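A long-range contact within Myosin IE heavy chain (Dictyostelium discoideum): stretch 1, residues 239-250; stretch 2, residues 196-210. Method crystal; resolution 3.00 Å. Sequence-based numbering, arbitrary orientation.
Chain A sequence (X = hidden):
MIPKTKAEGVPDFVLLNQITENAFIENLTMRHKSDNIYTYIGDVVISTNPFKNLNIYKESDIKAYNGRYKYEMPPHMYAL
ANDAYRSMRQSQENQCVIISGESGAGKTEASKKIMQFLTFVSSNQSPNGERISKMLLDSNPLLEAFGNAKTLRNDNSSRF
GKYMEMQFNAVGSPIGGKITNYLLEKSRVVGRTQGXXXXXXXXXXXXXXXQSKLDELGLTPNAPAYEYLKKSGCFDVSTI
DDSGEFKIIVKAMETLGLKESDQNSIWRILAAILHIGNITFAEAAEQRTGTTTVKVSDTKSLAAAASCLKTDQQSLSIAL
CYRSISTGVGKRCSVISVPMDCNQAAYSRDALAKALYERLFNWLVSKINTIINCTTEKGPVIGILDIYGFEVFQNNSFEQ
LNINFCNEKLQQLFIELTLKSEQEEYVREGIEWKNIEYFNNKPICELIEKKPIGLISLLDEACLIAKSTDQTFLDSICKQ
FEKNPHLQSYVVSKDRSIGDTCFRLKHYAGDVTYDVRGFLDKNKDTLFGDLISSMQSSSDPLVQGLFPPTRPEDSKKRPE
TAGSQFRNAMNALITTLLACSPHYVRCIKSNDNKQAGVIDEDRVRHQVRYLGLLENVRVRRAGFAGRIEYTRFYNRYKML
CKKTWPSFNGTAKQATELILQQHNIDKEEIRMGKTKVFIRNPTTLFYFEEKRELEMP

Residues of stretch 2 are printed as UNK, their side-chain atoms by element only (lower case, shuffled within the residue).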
# COMPACT_ATOMS: atom_id res chain seq x y z
N THR A 239 18.00 -10.38 -7.59
CA THR A 239 17.28 -9.18 -7.99
C THR A 239 17.86 -7.89 -7.40
O THR A 239 17.82 -6.84 -8.03
CB THR A 239 15.80 -9.25 -7.54
OG1 THR A 239 15.30 -10.58 -7.74
CG2 THR A 239 14.95 -8.26 -8.32
N ILE A 240 18.40 -7.98 -6.18
CA ILE A 240 18.92 -6.81 -5.48
C ILE A 240 20.43 -6.76 -5.29
O ILE A 240 21.07 -7.79 -5.08
CB ILE A 240 18.29 -6.68 -4.08
CG1 ILE A 240 16.82 -7.14 -4.10
CG2 ILE A 240 18.40 -5.26 -3.59
CD1 ILE A 240 15.93 -6.44 -5.12
N ASP A 241 20.98 -5.56 -5.36
CA ASP A 241 22.41 -5.36 -5.16
C ASP A 241 22.55 -4.55 -3.88
O ASP A 241 22.58 -3.32 -3.90
CB ASP A 241 23.02 -4.61 -6.34
CG ASP A 241 24.44 -4.16 -6.07
OD1 ASP A 241 25.03 -4.61 -5.06
OD2 ASP A 241 24.98 -3.37 -6.87
N ASP A 242 22.65 -5.25 -2.76
CA ASP A 242 22.75 -4.59 -1.46
C ASP A 242 23.83 -3.53 -1.39
O ASP A 242 23.56 -2.38 -1.06
CB ASP A 242 22.98 -5.63 -0.37
CG ASP A 242 21.83 -6.61 -0.25
OD1 ASP A 242 22.01 -7.66 0.39
OD2 ASP A 242 20.74 -6.33 -0.78
N SER A 243 25.06 -3.92 -1.71
CA SER A 243 26.19 -3.02 -1.64
C SER A 243 26.03 -1.76 -2.47
O SER A 243 26.19 -0.66 -1.96
CB SER A 243 27.46 -3.74 -2.08
OG SER A 243 28.60 -2.95 -1.80
N GLY A 244 25.69 -1.92 -3.74
CA GLY A 244 25.54 -0.77 -4.61
C GLY A 244 24.33 0.04 -4.23
O GLY A 244 24.33 1.27 -4.37
N GLU A 245 23.31 -0.65 -3.74
CA GLU A 245 22.07 -0.01 -3.34
C GLU A 245 22.25 0.92 -2.13
O GLU A 245 21.68 2.01 -2.07
CB GLU A 245 21.03 -1.08 -3.02
CG GLU A 245 19.69 -0.52 -2.64
CD GLU A 245 19.14 0.37 -3.71
OE1 GLU A 245 18.89 1.56 -3.42
OE2 GLU A 245 18.95 -0.13 -4.85
N PHE A 246 23.06 0.50 -1.17
CA PHE A 246 23.28 1.30 0.02
C PHE A 246 23.83 2.67 -0.32
O PHE A 246 23.51 3.65 0.34
CB PHE A 246 24.25 0.59 0.96
CG PHE A 246 24.51 1.34 2.24
CD1 PHE A 246 23.53 1.42 3.22
CD2 PHE A 246 25.73 1.96 2.45
CE1 PHE A 246 23.76 2.12 4.41
CE2 PHE A 246 25.97 2.67 3.63
CZ PHE A 246 24.98 2.75 4.61
N LYS A 247 24.67 2.74 -1.34
CA LYS A 247 25.24 4.02 -1.73
C LYS A 247 24.16 4.98 -2.20
O LYS A 247 24.27 6.19 -2.00
CB LYS A 247 26.28 3.82 -2.83
CG LYS A 247 27.53 3.09 -2.38
CD LYS A 247 28.70 3.31 -3.35
CE LYS A 247 28.50 2.62 -4.71
NZ LYS A 247 28.59 1.12 -4.64
N ILE A 248 23.11 4.45 -2.81
CA ILE A 248 21.99 5.26 -3.31
C ILE A 248 21.20 5.86 -2.16
O ILE A 248 20.90 7.05 -2.15
CB ILE A 248 21.02 4.42 -4.15
CG1 ILE A 248 21.78 3.72 -5.29
CG2 ILE A 248 19.91 5.29 -4.69
CD1 ILE A 248 22.48 4.66 -6.23
N ILE A 249 20.86 5.02 -1.20
CA ILE A 249 20.10 5.43 -0.02
C ILE A 249 20.80 6.57 0.70
O ILE A 249 20.16 7.55 1.08
CB ILE A 249 19.98 4.26 0.97
CG1 ILE A 249 19.28 3.09 0.28
CG2 ILE A 249 19.24 4.70 2.20
CD1 ILE A 249 19.39 1.80 1.03
N VAL A 250 22.11 6.45 0.87
CA VAL A 250 22.89 7.47 1.55
C VAL A 250 22.83 8.79 0.80
O VAL A 250 22.79 9.84 1.41
CB VAL A 250 24.35 7.05 1.73
CG1 VAL A 250 25.09 8.08 2.55
CG2 VAL A 250 24.42 5.70 2.42
N UNK A 196 12.29 -16.26 3.09
CA UNK A 196 12.10 -14.84 2.99
C UNK A 196 13.28 -14.11 3.61
O UNK A 196 14.25 -14.73 4.06
c UNK A 196 9.56 -14.65 2.73
c UNK A 196 8.25 -14.08 3.29
o UNK A 196 8.28 -12.96 3.84
o UNK A 196 7.19 -14.75 3.15
c UNK A 196 10.77 -14.42 3.65
N UNK A 197 13.19 -12.79 3.66
CA UNK A 197 14.28 -11.97 4.16
C UNK A 197 13.70 -10.82 4.97
O UNK A 197 12.53 -10.49 4.85
c UNK A 197 15.03 -11.44 2.94
n UNK A 197 18.17 -9.92 1.73
c UNK A 197 16.76 -10.05 2.03
n UNK A 197 19.93 -8.90 0.65
c UNK A 197 18.63 -9.00 0.91
n UNK A 197 17.78 -8.16 0.34
c UNK A 197 16.47 -11.06 3.11
N UNK A 198 14.53 -10.20 5.81
CA UNK A 198 14.06 -9.09 6.62
C UNK A 198 14.10 -7.83 5.76
O UNK A 198 14.26 -7.91 4.53
o UNK A 198 14.53 -7.82 8.63
c UNK A 198 14.95 -8.92 7.84
N UNK A 199 13.94 -6.67 6.39
CA UNK A 199 13.99 -5.40 5.66
C UNK A 199 15.35 -5.17 4.99
O UNK A 199 16.41 -5.47 5.56
c UNK A 199 13.65 -4.24 6.59
c UNK A 199 11.20 -3.83 6.19
c UNK A 199 9.55 -4.35 7.85
c UNK A 199 10.57 -4.76 8.71
c UNK A 199 9.88 -3.88 6.59
c UNK A 199 12.23 -4.25 7.05
c UNK A 199 11.90 -4.71 8.30
N UNK A 200 15.31 -4.62 3.78
CA UNK A 200 16.52 -4.39 3.01
C UNK A 200 17.65 -3.72 3.76
O UNK A 200 18.73 -4.29 3.91
c UNK A 200 16.20 -3.59 1.75
n UNK A 200 15.16 -5.65 0.75
n UNK A 200 13.81 -4.87 -0.72
c UNK A 200 14.42 -3.79 -0.12
c UNK A 200 15.27 -4.28 0.81
c UNK A 200 14.28 -5.98 -0.17
N UNK A 201 17.40 -2.49 4.22
CA UNK A 201 18.41 -1.71 4.91
C UNK A 201 19.37 -2.54 5.76
O UNK A 201 20.56 -2.32 5.72
c UNK A 201 17.03 -1.22 6.94
c UNK A 201 19.49 1.08 5.11
c UNK A 201 18.80 0.39 6.23
c UNK A 201 17.75 -0.61 5.76
N UNK A 202 18.85 -3.50 6.51
CA UNK A 202 19.70 -4.33 7.35
C UNK A 202 20.81 -4.96 6.54
O UNK A 202 21.98 -4.79 6.86
c UNK A 202 18.68 -4.42 10.30
c UNK A 202 15.94 -4.78 10.29
c UNK A 202 18.08 -4.99 9.20
c UNK A 202 16.55 -4.21 11.38
c UNK A 202 18.90 -5.44 8.02
c UNK A 202 17.93 -4.02 11.39
c UNK A 202 16.70 -5.17 9.20
N UNK A 203 20.45 -5.68 5.49
CA UNK A 203 21.44 -6.34 4.65
C UNK A 203 22.33 -5.36 3.92
O UNK A 203 23.52 -5.56 3.81
c UNK A 203 18.19 -10.10 5.57
c UNK A 203 19.84 -8.24 4.30
c UNK A 203 19.48 -10.44 5.23
c UNK A 203 18.54 -7.91 4.66
c UNK A 203 20.29 -9.51 4.59
c UNK A 203 20.74 -7.24 3.65
o UNK A 203 17.39 -11.04 6.16
c UNK A 203 17.71 -8.83 5.30
N UNK A 204 21.73 -4.28 3.43
CA UNK A 204 22.47 -3.28 2.69
C UNK A 204 23.48 -2.52 3.55
O UNK A 204 24.57 -2.18 3.10
c UNK A 204 21.48 -2.32 2.03
c UNK A 204 19.45 -2.16 0.55
n UNK A 204 19.01 -2.63 -0.62
c UNK A 204 20.36 -3.07 1.32
o UNK A 204 19.12 -1.07 0.99
N UNK A 205 23.11 -2.26 4.80
CA UNK A 205 24.01 -1.57 5.72
C UNK A 205 25.23 -2.44 5.99
O UNK A 205 26.37 -1.96 5.98
c UNK A 205 23.45 0.57 10.23
c UNK A 205 24.25 -1.13 8.19
c UNK A 205 23.30 -1.28 7.04
s UNK A 205 23.40 -1.16 9.76
N UNK A 206 24.97 -3.71 6.24
CA UNK A 206 26.03 -4.66 6.52
C UNK A 206 27.04 -4.79 5.38
O UNK A 206 28.17 -5.23 5.60
c UNK A 206 25.10 -5.19 9.19
c UNK A 206 25.43 -6.02 6.86
c UNK A 206 25.41 -6.40 8.34
c UNK A 206 24.38 -7.49 8.57
N UNK A 207 26.64 -4.40 4.17
CA UNK A 207 27.53 -4.48 3.02
C UNK A 207 27.80 -3.11 2.43
O UNK A 207 28.36 -2.99 1.35
n UNK A 207 24.29 -9.57 0.95
c UNK A 207 25.79 -7.54 1.38
c UNK A 207 26.50 -6.74 2.46
c UNK A 207 26.92 -5.38 1.95
c UNK A 207 25.05 -8.76 1.96
N UNK A 208 27.41 -2.07 3.15
CA UNK A 208 27.61 -0.73 2.64
C UNK A 208 28.50 0.14 3.49
O UNK A 208 29.27 0.94 2.97
N UNK A 209 28.38 0.01 4.81
CA UNK A 209 29.18 0.80 5.72
C UNK A 209 30.66 0.40 5.68
O UNK A 209 31.00 -0.74 5.35
c UNK A 209 27.36 2.77 7.07
c UNK A 209 26.99 1.13 8.90
c UNK A 209 28.66 0.66 7.15
c UNK A 209 27.32 1.30 7.43
N UNK A 210 31.52 1.35 6.01
CA UNK A 210 32.96 1.12 6.02
C UNK A 210 33.34 0.25 7.22
O UNK A 210 32.73 0.35 8.28
o UNK A 210 33.23 3.19 7.23
c UNK A 210 33.70 2.45 6.12

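Position 196 carries three carbons, the third bearing two oxygens, and lies far from stretch 1: Glu-196. Position 197 has three carbons, a nitrogen, then a carbon with two more nitrogens, one of them within 3.1 Å of Asp-242 OD2. This is Arg-197, whose extended chain (chi1 to chi3 all t) delivers NH1 to the carboxylate; the hydrogen bond from NH1 to OD2 has an angle of 161° and belongs to a salt bridge.

Position 198, one carbon and one oxygen, is Ser-198. Position 199, one carbon and a six-carbon ring, is Phe-199. Position 200 has one carbon and a five-membered ring of three carbons and two nitrogens, hence His-200. None of these three comes within 4.5 Å of stretch 1.

Position 201 has four carbons forked at the first, one arm two carbons long, its tip 4.1 Å from Ile-249 CD1: Ile-201, the tip being CD1. Position 202, a six-carbon ring on one carbon, is out of reach: Phe-202. Position 203 adds an oxygen to such a ring; its CB lies 3.5 Å from Asp-242 OD1. It is Tyr-203, whose OH accepts from Ser-198 N at 3.0 Å, within the stretch.

Position 204 has three carbons, the third with one oxygen and one nitrogen, set among Asp-242, Glu-245, Phe-246 and Ile-249. This is Gln-204, a knob in a four-residue hole; its CB is 3.7 Å from Asp-242 O. Position 205, an unbranched run of two carbons, sulfur and carbon, is Met-205: CB points away, yet CA is 3.9 Å from Phe-246 CE1. Position 206, four carbons forked at the second, is Leu-206, also directed away.

Position 207 has four carbons in a row ending in nitrogen, 3.0 Å from Asp-242 OD1: Lys-207, with NZ in a salt bridge. Its backbone O accepts from Ser-243 OG at 3.2 Å. Position 208 has no side-chain atoms: Gly-208. Its CA is 3.3 Å from Phe-246 CD2, and an ideal CB would clash with that atom at 2.1 Å. Position 209, four carbons forked at the second, puts one terminal carbon 3.4 Å from Phe-246 CZ: Leu-209. Position 210, one carbon and one oxygen, is Ser-210, an N-cap beyond reach of stretch 1.

The contact joins two helices crossing at -102°, with axes 7.8 Å apart at closest approach. Asp-242 gathers two cations at the start of its helix, while Phe-246 packs against Ile-201, Met-205, Gly-208 and Leu-209. Between them, Gln-204 fills the groove, and 629 Å² is buried in all.

Stretch 2 196-210: ERSFHIFYQMLKGLS
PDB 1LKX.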